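Long-range contacts in isoprenyl transferase (Helicobacter pylori, PDB 2D2R), which probably catalyses the magnesium-dependent condensation of isopentenyl diphosphate with an allylic pyrophosphate to make undecaprenyl pyrophosphate: residues Thr15-Ala20 with Lys59-Thr64; Tyr143-Glu148 with Leu198-Leu203; Leu183-Leu188 with Leu202-Ser207; Tyr208-Phe213 with Ser231-Arg236. All coordinates share one frame; numbering follows the deposited sequence.

Contact 1 of 4, residues Thr15-Ala20 with Lys59-Thr64; sequences TLKHLA and KLECLT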
# COMPACT_ATOMS: atom_id res chain seq x y z
N THR A 15 11.83 17.30 3.71
CA THR A 15 10.53 16.65 3.85
C THR A 15 10.74 15.18 3.45
O THR A 15 9.98 14.29 3.85
CB THR A 15 9.51 17.30 2.92
OG1 THR A 15 8.95 18.43 3.59
CG2 THR A 15 8.39 16.34 2.55
N LEU A 16 11.78 14.94 2.65
CA LEU A 16 12.08 13.61 2.21
C LEU A 16 13.11 12.97 3.11
O LEU A 16 14.28 13.31 3.06
CB LEU A 16 12.60 13.63 0.78
CG LEU A 16 12.97 12.25 0.22
CD1 LEU A 16 11.75 11.35 0.32
CD2 LEU A 16 13.44 12.35 -1.19
N LYS A 17 12.67 12.04 3.95
CA LYS A 17 13.59 11.38 4.85
C LYS A 17 13.79 9.91 4.52
O LYS A 17 14.90 9.40 4.62
CB LYS A 17 13.11 11.51 6.29
CG LYS A 17 13.13 12.92 6.80
CD LYS A 17 12.72 12.95 8.24
CE LYS A 17 12.90 14.32 8.88
NZ LYS A 17 14.34 14.72 9.08
N HIS A 18 12.71 9.22 4.12
CA HIS A 18 12.80 7.79 3.83
C HIS A 18 12.28 7.53 2.43
O HIS A 18 11.08 7.81 2.14
CB HIS A 18 11.94 7.04 4.86
CG HIS A 18 11.99 5.54 4.74
ND1 HIS A 18 11.37 4.70 5.65
CD2 HIS A 18 12.59 4.74 3.83
CE1 HIS A 18 11.59 3.45 5.29
NE2 HIS A 18 12.33 3.44 4.19
N LEU A 19 13.15 7.01 1.56
CA LEU A 19 12.83 6.68 0.17
C LEU A 19 12.87 5.17 0.10
O LEU A 19 13.77 4.54 0.67
CB LEU A 19 13.87 7.27 -0.79
CG LEU A 19 13.92 6.81 -2.26
CD1 LEU A 19 12.61 7.18 -3.00
CD2 LEU A 19 15.12 7.49 -3.01
N ALA A 20 11.88 4.57 -0.58
CA ALA A 20 11.81 3.11 -0.70
C ALA A 20 11.71 2.80 -2.17
O ALA A 20 11.01 3.49 -2.92
CB ALA A 20 10.57 2.58 0.04
N LYS A 59 21.99 13.59 2.18
CA LYS A 59 21.25 13.78 3.43
C LYS A 59 19.91 13.05 3.46
O LYS A 59 18.90 13.60 3.87
CB LYS A 59 21.02 15.28 3.70
CG LYS A 59 21.38 15.76 5.13
CD LYS A 59 20.92 17.23 5.36
CE LYS A 59 21.83 17.99 6.33
NZ LYS A 59 22.08 17.26 7.62
N LEU A 60 19.90 11.81 2.98
CA LEU A 60 18.68 11.01 3.00
C LEU A 60 18.85 10.32 4.34
O LEU A 60 19.97 10.00 4.71
CB LEU A 60 18.69 9.96 1.89
CG LEU A 60 17.36 9.29 1.53
CD1 LEU A 60 16.74 10.03 0.32
CD2 LEU A 60 17.59 7.81 1.18
N GLU A 61 17.79 10.09 5.08
CA GLU A 61 18.04 9.42 6.33
C GLU A 61 17.86 7.89 6.20
O GLU A 61 18.45 7.13 6.98
CB GLU A 61 17.12 9.98 7.43
CG GLU A 61 17.36 11.42 7.79
CD GLU A 61 16.29 11.98 8.75
OE1 GLU A 61 15.54 11.16 9.38
OE2 GLU A 61 16.19 13.22 8.88
N CYS A 62 17.07 7.44 5.20
CA CYS A 62 16.81 6.01 5.05
C CYS A 62 16.43 5.64 3.61
O CYS A 62 15.70 6.36 2.96
CB CYS A 62 15.66 5.60 6.00
SG CYS A 62 15.49 3.86 6.21
N LEU A 63 16.94 4.52 3.14
CA LEU A 63 16.66 4.05 1.80
C LEU A 63 16.37 2.57 1.99
O LEU A 63 17.21 1.84 2.54
CB LEU A 63 17.92 4.23 0.91
CG LEU A 63 17.81 3.73 -0.53
CD1 LEU A 63 16.77 4.62 -1.27
CD2 LEU A 63 19.19 3.77 -1.27
N THR A 64 15.19 2.12 1.56
CA THR A 64 14.84 0.72 1.70
C THR A 64 14.63 0.18 0.27
O THR A 64 13.87 0.76 -0.50
CB THR A 64 13.55 0.57 2.50
OG1 THR A 64 13.74 1.13 3.80
CG2 THR A 64 13.21 -0.88 2.65
O HOH W 1 17.08 14.67 1.71
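The imidazole of His18 is overlapped by Cys62, whose SG lies over the centre of one ring face, 3.8 Å from the ring centroid. The sulfur is nearly on the ring normal, and CB of Cys62 also packs over that face. At the ring edge, NE2 of His18 is 2.7 Å from OG1 of Thr64, a hydrogen bond. With CG anti to the backbone N (chi1 -177°), the ring leans toward strand 62-66 and meets both residues. ND1 is hydrogen-bonded to O of Pro184, so the rotation of the ring is fixed from two sides.

On the other face of the sheet, CG of Leu19 packs on CD1 of Leu63 at 3.7 Å. Their side chains lie side by side and point the same way.

The backbones pair as parallel strands. N of Leu19 donates to O of Cys62 at 3.0 Å, and N of Thr64 to O of Leu19 at 2.9 Å. Where the strands begin, O of Lys17 takes two donors, N of Glu61 and N of Cys62. Here Lys17 runs alongside Glu61 and bends at its last torsion (chi4 -71°). Its NZ meets OE2 of Glu61 from above the carboxylate plane in a salt bridge modelled very short, at 2.4 Å.

Strands 18-22 and 62-66 are neighbours in the parallel sheet, joined in a beta-alpha-beta crossover through helix 37-56. Cys55 of that helix packs on Leu19, Leu60 and Leu63. Strand 188-191 flanks strand 18-22 on its other edge, and helix 223-236 covers Leu16.

Contact 2 of 4, residues Tyr143-Glu148 with Leu198-Leu203; sequences YGSKNE and LSNFLL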
# COMPACT_ATOMS: atom_id res chain seq x y z
N TYR A 143 11.40 -10.88 1.94
CA TYR A 143 10.42 -9.96 2.55
C TYR A 143 9.03 -9.93 1.95
O TYR A 143 8.87 -9.92 0.72
CB TYR A 143 10.97 -8.53 2.48
CG TYR A 143 10.02 -7.51 3.09
CD1 TYR A 143 10.06 -7.21 4.47
CD2 TYR A 143 9.00 -6.95 2.32
CE1 TYR A 143 9.07 -6.34 5.06
CE2 TYR A 143 8.02 -6.10 2.90
CZ TYR A 143 8.05 -5.80 4.24
OH TYR A 143 7.03 -4.98 4.77
N GLY A 144 8.03 -9.86 2.84
CA GLY A 144 6.66 -9.73 2.38
C GLY A 144 5.96 -8.95 3.47
O GLY A 144 6.16 -9.25 4.63
N SER A 145 5.14 -7.96 3.12
CA SER A 145 4.44 -7.15 4.12
C SER A 145 3.44 -7.92 4.94
O SER A 145 3.39 -7.79 6.15
CB SER A 145 3.82 -5.95 3.37
OG SER A 145 3.40 -4.99 4.25
N LYS A 146 2.60 -8.74 4.30
CA LYS A 146 1.68 -9.50 5.09
C LYS A 146 2.41 -10.40 6.06
O LYS A 146 1.99 -10.57 7.19
CB LYS A 146 0.75 -10.35 4.23
CG LYS A 146 -0.24 -9.51 3.51
CD LYS A 146 -1.22 -10.43 2.75
CE LYS A 146 -2.33 -9.56 2.09
NZ LYS A 146 -3.35 -10.46 1.49
N ASN A 147 3.51 -11.00 5.61
CA ASN A 147 4.29 -11.85 6.51
C ASN A 147 4.90 -11.01 7.62
O ASN A 147 4.90 -11.41 8.76
CB ASN A 147 5.43 -12.58 5.73
CG ASN A 147 6.40 -13.32 6.68
OD1 ASN A 147 6.12 -14.41 7.13
ND2 ASN A 147 7.50 -12.71 6.98
N GLU A 148 5.44 -9.84 7.31
CA GLU A 148 6.01 -9.00 8.37
C GLU A 148 4.95 -8.68 9.43
O GLU A 148 5.21 -8.75 10.63
CB GLU A 148 6.57 -7.69 7.82
CG GLU A 148 7.23 -6.77 8.88
CD GLU A 148 7.54 -5.36 8.35
OE1 GLU A 148 6.91 -4.92 7.33
OE2 GLU A 148 8.41 -4.69 8.94
N LEU A 198 1.85 -2.43 -5.58
CA LEU A 198 2.76 -2.30 -4.41
C LEU A 198 3.54 -3.59 -4.20
O LEU A 198 4.61 -3.60 -3.56
CB LEU A 198 1.99 -2.06 -3.12
CG LEU A 198 1.07 -0.87 -3.26
CD1 LEU A 198 0.03 -0.93 -2.10
CD2 LEU A 198 1.91 0.37 -3.19
N SER A 199 2.97 -4.68 -4.69
CA SER A 199 3.58 -5.97 -4.53
C SER A 199 3.95 -6.37 -3.12
O SER A 199 5.07 -6.84 -2.88
CB SER A 199 4.81 -6.07 -5.46
OG SER A 199 4.31 -6.24 -6.79
N ASN A 200 3.03 -6.18 -2.18
CA ASN A 200 3.23 -6.64 -0.78
C ASN A 200 4.53 -6.11 -0.14
O ASN A 200 5.23 -6.81 0.56
CB ASN A 200 3.23 -8.17 -0.85
CG ASN A 200 3.03 -8.83 0.48
OD1 ASN A 200 2.42 -8.28 1.39
ND2 ASN A 200 3.61 -10.03 0.62
N PHE A 201 4.84 -4.86 -0.45
CA PHE A 201 6.03 -4.20 0.05
C PHE A 201 5.72 -2.98 0.90
O PHE A 201 5.12 -1.98 0.42
CB PHE A 201 6.88 -3.80 -1.16
CG PHE A 201 8.19 -3.08 -0.84
CD1 PHE A 201 9.16 -3.68 -0.05
CD2 PHE A 201 8.46 -1.83 -1.38
CE1 PHE A 201 10.43 -3.03 0.19
CE2 PHE A 201 9.70 -1.17 -1.15
CZ PHE A 201 10.68 -1.79 -0.37
N LEU A 202 6.13 -3.05 2.16
CA LEU A 202 6.01 -1.92 3.09
C LEU A 202 4.61 -1.31 3.03
O LEU A 202 4.46 -0.09 2.97
CB LEU A 202 7.04 -0.84 2.74
CG LEU A 202 8.53 -1.27 2.84
CD1 LEU A 202 9.48 -0.05 2.50
CD2 LEU A 202 8.77 -1.76 4.23
N LEU A 203 3.59 -2.14 3.11
CA LEU A 203 2.19 -1.65 3.02
C LEU A 203 1.86 -0.70 4.19
O LEU A 203 1.38 0.42 4.01
CB LEU A 203 1.26 -2.84 2.98
CG LEU A 203 1.51 -3.84 1.83
CD1 LEU A 203 0.60 -5.10 1.96
CD2 LEU A 203 1.16 -3.17 0.54
O HOH W 2 3.74 -11.88 2.96
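The start of helix 145-158 meets the loop that carries Leu198 and Ser199, two residues of the probable substrate site. Gly144 is the N-cap, and Asn200 supplies acceptors to the first N-H groups of the helix. Its backbone O takes N of Ser145 at 2.8 Å, with the donor above the carbonyl plane. Its side-chain OD1 takes N of Lys146 at 3.0 Å, in plane and on a lone pair. CG of Asn200 is anti to the backbone N (chi1 -164°), which brings the amide across the helix end. A water joins ND2 of Asn200 to N of Asn147.

Ser145 answers in the other direction. Its OG accepts N of Leu203 at 3.1 Å, while CG of Leu203 presses on CB of Ser145 at a tight 3.5 Å. The side chains of Tyr143 and Phe201 cross at about a right angle, with CE2 of Tyr143 4.0 Å from CD1 of Phe201. OH of Tyr143 donates to OE1 of Glu148 at 2.6 Å and receives a weak bond from N of Leu202.

Lys146 extends to Trp204 of the second subunit in a cation-pi contact. Phe201 and Leu202 pack against Ala20 of strand 18-22, and Tyr143 against Ile108 of strand 104-108.

Contact 3 of 4, residues Leu183-Leu188 with Leu202-Ser207; sequences LPEVDL and LLWQSS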
# COMPACT_ATOMS: atom_id res chain seq x y z
N LEU A 183 12.49 3.16 12.31
CA LEU A 183 12.88 3.85 11.09
C LEU A 183 11.72 4.83 10.86
O LEU A 183 10.63 4.62 11.39
CB LEU A 183 12.97 2.89 9.90
CG LEU A 183 13.99 1.74 10.03
CD1 LEU A 183 13.85 0.81 8.82
CD2 LEU A 183 15.42 2.33 10.14
N PRO A 184 11.94 5.90 10.12
CA PRO A 184 10.80 6.80 9.92
C PRO A 184 9.86 6.14 8.90
O PRO A 184 10.23 5.18 8.23
CB PRO A 184 11.43 8.08 9.39
CG PRO A 184 12.67 7.61 8.68
CD PRO A 184 13.15 6.35 9.41
N GLU A 185 8.64 6.66 8.78
CA GLU A 185 7.73 6.09 7.81
C GLU A 185 8.24 6.43 6.42
O GLU A 185 9.13 7.30 6.22
CB GLU A 185 6.30 6.65 7.99
CG GLU A 185 5.61 6.23 9.30
CD GLU A 185 5.43 4.70 9.45
OE1 GLU A 185 4.51 4.11 8.82
OE2 GLU A 185 6.18 4.09 10.23
N VAL A 186 7.70 5.74 5.43
CA VAL A 186 8.11 6.00 4.07
C VAL A 186 7.52 7.30 3.52
O VAL A 186 6.30 7.51 3.63
CB VAL A 186 7.70 4.85 3.16
CG1 VAL A 186 8.01 5.23 1.71
CG2 VAL A 186 8.42 3.59 3.57
N ASP A 187 8.36 8.17 2.93
CA ASP A 187 7.85 9.41 2.36
C ASP A 187 7.54 9.31 0.87
O ASP A 187 6.63 9.99 0.38
CB ASP A 187 8.83 10.56 2.52
CG ASP A 187 9.08 10.90 3.96
OD1 ASP A 187 8.12 11.32 4.65
OD2 ASP A 187 10.23 10.71 4.42
N LEU A 188 8.31 8.50 0.16
CA LEU A 188 8.15 8.38 -1.26
C LEU A 188 8.49 6.94 -1.59
O LEU A 188 9.55 6.45 -1.21
CB LEU A 188 9.10 9.41 -1.95
CG LEU A 188 9.84 9.28 -3.28
CD1 LEU A 188 9.08 8.51 -4.32
CD2 LEU A 188 10.29 10.63 -3.82
N LEU A 202 6.13 -3.05 2.16
CA LEU A 202 6.01 -1.92 3.09
C LEU A 202 4.61 -1.31 3.03
O LEU A 202 4.46 -0.09 2.97
CB LEU A 202 7.04 -0.84 2.74
CG LEU A 202 8.53 -1.27 2.84
CD1 LEU A 202 9.48 -0.05 2.50
CD2 LEU A 202 8.77 -1.76 4.23
N LEU A 203 3.59 -2.14 3.11
CA LEU A 203 2.19 -1.65 3.02
C LEU A 203 1.86 -0.70 4.19
O LEU A 203 1.38 0.42 4.01
CB LEU A 203 1.26 -2.84 2.98
CG LEU A 203 1.51 -3.84 1.83
CD1 LEU A 203 0.60 -5.10 1.96
CD2 LEU A 203 1.16 -3.17 0.54
N TRP A 204 2.19 -1.14 5.38
CA TRP A 204 1.95 -0.36 6.58
C TRP A 204 2.77 0.90 6.60
O TRP A 204 2.23 1.96 6.85
CB TRP A 204 2.26 -1.22 7.80
CG TRP A 204 2.12 -0.50 9.13
CD1 TRP A 204 3.00 0.44 9.69
CD2 TRP A 204 1.10 -0.70 10.10
NE1 TRP A 204 2.56 0.80 10.94
CE2 TRP A 204 1.41 0.10 11.22
CE3 TRP A 204 -0.05 -1.51 10.14
CZ2 TRP A 204 0.61 0.12 12.36
CZ3 TRP A 204 -0.83 -1.49 11.26
CH2 TRP A 204 -0.50 -0.68 12.36
N GLN A 205 4.06 0.79 6.28
CA GLN A 205 4.95 1.93 6.36
C GLN A 205 4.78 2.98 5.29
O GLN A 205 5.23 4.07 5.45
CB GLN A 205 6.44 1.46 6.37
CG GLN A 205 6.68 0.42 7.50
CD GLN A 205 6.42 -1.06 7.15
OE1 GLN A 205 5.61 -1.39 6.27
NE2 GLN A 205 7.10 -1.99 7.90
N SER A 206 4.12 2.63 4.19
CA SER A 206 3.92 3.54 3.08
C SER A 206 2.45 4.04 3.07
O SER A 206 2.00 4.50 2.05
CB SER A 206 4.22 2.78 1.76
OG SER A 206 5.52 2.14 1.80
N SER A 207 1.73 3.97 4.19
CA SER A 207 0.31 4.36 4.18
C SER A 207 0.07 5.78 3.66
O SER A 207 -1.02 6.09 3.13
CB SER A 207 -0.30 4.25 5.59
OG SER A 207 0.41 5.13 6.46
O HOH W 3 2.83 5.28 7.29
O HOH W 4 3.86 6.49 4.85
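Val186 points toward a type I beta turn, Trp204 to Ser207, in the loop before strand 210-213. CG1 is anti to the backbone N (chi1 174°), which leaves CG2 to do most of the touching, with OG of Ser206 at 3.7 Å and CD1 of Leu202 at 3.9 Å. CB of Gln205 lies beside the same methyl.

Glu185 lies next to Val186 but bends at chi2 (-61°), so its carboxylate curls back over the turn. There OE1 comes to 3.3 Å from CA of Gln205. This oxygen also forms a salt bridge with Lys146 of the second subunit, and a water links it to OG of Ser207. The Gln205 side chain leads away from Val186, and its NE2 bonds to Thr180 and Glu148.

Ser206 is turned the other way, into its own loop. Its OG and N both donate to O of Leu202, OG at 2.7 Å on a lone pair, which closes the loop on itself.

One direct bond ties the segments: N of Val186 donates to O of Gln205 at 3.0 Å, from above the carbonyl plane. A water bridges the same O of Gln205, at 2.8 Å, and O of Val186, at 2.9 Å.

Contact 4 of 4, residues Tyr208-Phe213 with Ser231-Arg236; sequences YAELFF and SDFYKR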
# COMPACT_ATOMS: atom_id res chain seq x y z
N TYR A 208 1.07 6.63 3.81
CA TYR A 208 0.93 8.01 3.31
C TYR A 208 2.05 8.47 2.41
O TYR A 208 2.22 9.68 2.10
CB TYR A 208 0.72 8.99 4.48
CG TYR A 208 -0.68 8.89 5.12
CD1 TYR A 208 -1.80 9.55 4.56
CD2 TYR A 208 -0.86 8.17 6.31
CE1 TYR A 208 -3.08 9.47 5.19
CE2 TYR A 208 -2.11 8.11 6.93
CZ TYR A 208 -3.20 8.75 6.37
OH TYR A 208 -4.42 8.60 7.01
N ALA A 209 2.78 7.51 1.90
CA ALA A 209 3.87 7.85 0.99
C ALA A 209 3.38 8.34 -0.36
O ALA A 209 2.33 7.92 -0.89
CB ALA A 209 4.74 6.63 0.75
N GLU A 210 4.16 9.27 -0.92
CA GLU A 210 3.91 9.74 -2.26
C GLU A 210 4.38 8.58 -3.12
O GLU A 210 5.49 8.04 -2.88
CB GLU A 210 4.74 10.95 -2.56
CG GLU A 210 4.20 12.17 -1.88
CD GLU A 210 2.82 12.55 -2.42
OE1 GLU A 210 2.11 13.22 -1.67
OE2 GLU A 210 2.47 12.22 -3.58
N LEU A 211 3.55 8.18 -4.10
CA LEU A 211 3.83 7.07 -4.99
C LEU A 211 4.33 7.57 -6.33
O LEU A 211 3.75 8.49 -6.93
CB LEU A 211 2.55 6.21 -5.20
CG LEU A 211 1.83 5.77 -3.93
CD1 LEU A 211 0.54 4.85 -4.21
CD2 LEU A 211 2.86 4.93 -3.13
N PHE A 212 5.45 7.01 -6.75
CA PHE A 212 6.07 7.35 -8.04
C PHE A 212 6.32 6.10 -8.83
O PHE A 212 6.71 5.06 -8.30
CB PHE A 212 7.42 8.11 -7.89
CG PHE A 212 7.25 9.56 -7.69
CD1 PHE A 212 6.92 10.06 -6.42
CD2 PHE A 212 7.39 10.42 -8.77
CE1 PHE A 212 6.74 11.44 -6.21
CE2 PHE A 212 7.21 11.83 -8.60
CZ PHE A 212 6.89 12.33 -7.32
N PHE A 213 6.09 6.20 -10.12
CA PHE A 213 6.25 5.09 -11.04
C PHE A 213 7.05 5.55 -12.28
O PHE A 213 6.92 6.68 -12.74
CB PHE A 213 4.84 4.60 -11.48
CG PHE A 213 4.01 4.13 -10.34
CD1 PHE A 213 4.18 2.86 -9.79
CD2 PHE A 213 3.11 4.99 -9.74
CE1 PHE A 213 3.48 2.45 -8.65
CE2 PHE A 213 2.42 4.61 -8.61
CZ PHE A 213 2.60 3.34 -8.07
N SER A 231 12.71 15.97 -7.43
CA SER A 231 12.29 17.33 -7.72
C SER A 231 10.75 17.35 -7.83
O SER A 231 10.08 18.25 -7.31
CB SER A 231 12.92 17.81 -9.04
OG SER A 231 12.36 19.06 -9.42
N ASP A 232 10.20 16.35 -8.53
CA ASP A 232 8.75 16.27 -8.66
C ASP A 232 8.10 16.12 -7.28
O ASP A 232 7.08 16.78 -6.99
CB ASP A 232 8.38 15.11 -9.56
CG ASP A 232 8.56 15.45 -11.02
OD1 ASP A 232 8.53 16.66 -11.32
OD2 ASP A 232 8.72 14.53 -11.86
N PHE A 233 8.69 15.28 -6.44
CA PHE A 233 8.20 15.06 -5.09
C PHE A 233 8.01 16.42 -4.43
O PHE A 233 6.92 16.77 -4.00
CB PHE A 233 9.22 14.21 -4.32
CG PHE A 233 8.94 14.08 -2.83
CD1 PHE A 233 7.93 13.22 -2.34
CD2 PHE A 233 9.69 14.79 -1.89
CE1 PHE A 233 7.69 13.09 -0.98
CE2 PHE A 233 9.44 14.65 -0.51
CZ PHE A 233 8.44 13.81 -0.05
N TYR A 234 9.06 17.24 -4.38
CA TYR A 234 8.91 18.52 -3.73
C TYR A 234 7.77 19.36 -4.34
O TYR A 234 7.07 20.07 -3.64
CB TYR A 234 10.24 19.24 -3.79
CG TYR A 234 11.25 18.55 -2.90
CD1 TYR A 234 12.48 18.11 -3.41
CD2 TYR A 234 10.97 18.34 -1.55
CE1 TYR A 234 13.41 17.46 -2.57
CE2 TYR A 234 11.88 17.71 -0.71
CZ TYR A 234 13.11 17.28 -1.23
OH TYR A 234 14.07 16.74 -0.40
N LYS A 235 7.61 19.27 -5.66
CA LYS A 235 6.53 20.00 -6.30
C LYS A 235 5.16 19.56 -5.77
O LYS A 235 4.24 20.38 -5.59
CB LYS A 235 6.54 19.77 -7.81
CG LYS A 235 7.34 20.81 -8.65
CD LYS A 235 6.76 20.86 -10.09
CE LYS A 235 7.70 21.49 -11.15
NZ LYS A 235 9.03 20.79 -11.27
N ARG A 236 5.02 18.24 -5.53
CA ARG A 236 3.74 17.72 -5.08
C ARG A 236 3.47 18.23 -3.73
O ARG A 236 2.39 18.72 -3.44
CB ARG A 236 3.71 16.18 -5.00
CG ARG A 236 3.99 15.42 -6.27
CD ARG A 236 3.78 13.91 -6.01
NE ARG A 236 3.85 13.09 -7.23
CZ ARG A 236 3.66 11.77 -7.23
NH1 ARG A 236 3.36 11.13 -6.10
NH2 ARG A 236 3.85 11.09 -8.35
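The guanidinium of Arg236 lies flat on the ring of Phe212, with centres 3.5 Å apart and planes at 13°. This is a stacked cation-pi pair. NH2 sits over the middle of the ring face, and NE passes 3.1 Å from CZ of Phe212.

The edge of the same guanidinium makes the polar contacts. NH1 donates to O of Leu211 at 2.8 Å and NH2 donates to the same O at 3.0 Å, so one carbonyl of the strand is gripped end-on by two nitrogens. NH1 also forms a salt bridge with OE2 of Glu210 at 2.9 Å, on the anti lone pair. The carboxylate stands steeply to the guanidinium plane, at 79°.

The next shell holds these groups in place. Arg236 is extended from CG to NE and reaches from helix 223-236 to strand 210-213, the edge strand of the parallel sheet within this chain. Glu210 bends at chi2 (-65°), and its CG rests on CE1 of Phe233 at 3.7 Å. CB of Asp232 meets the edge of the Phe212 ring at CE2, 3.6 Å away. Leu188 of the neighbouring strand backs both Phe212 and Phe233.

The other oxygen of Glu210, OE1, forms a salt bridge with Arg197 of the second subunit. Glu210 is a probable magnesium ligand. Two arginines on its carboxylate would favour the ionised form, which is consistent with that role; here both oxygens are paired with arginines, one from each subunit.

Contacts 1, 3 and 4 step across one parallel sheet. Contact 1 pairs strands 18-22 and 62-66. Contact 3 leads into strand 188-191, and its Asp187 bonds through OD2 to N of Lys17 at 2.8 Å. O of Asp187 then takes N of Glu210, at 2.9 Å, which opens contact 4 on the outermost strand of this chain. Contact 2 shares Leu202 and Leu203 with contact 3, and OE1 of Glu148 meets NE2 of Gln205 at 3.0 Å. Centres of contacts 2 and 4 are 20 Å apart, yet both face the second subunit, as does contact 3. Contact 2 carries Leu198 and Ser199 of the probable substrate site, and contact 4 the probable magnesium ligand Glu210.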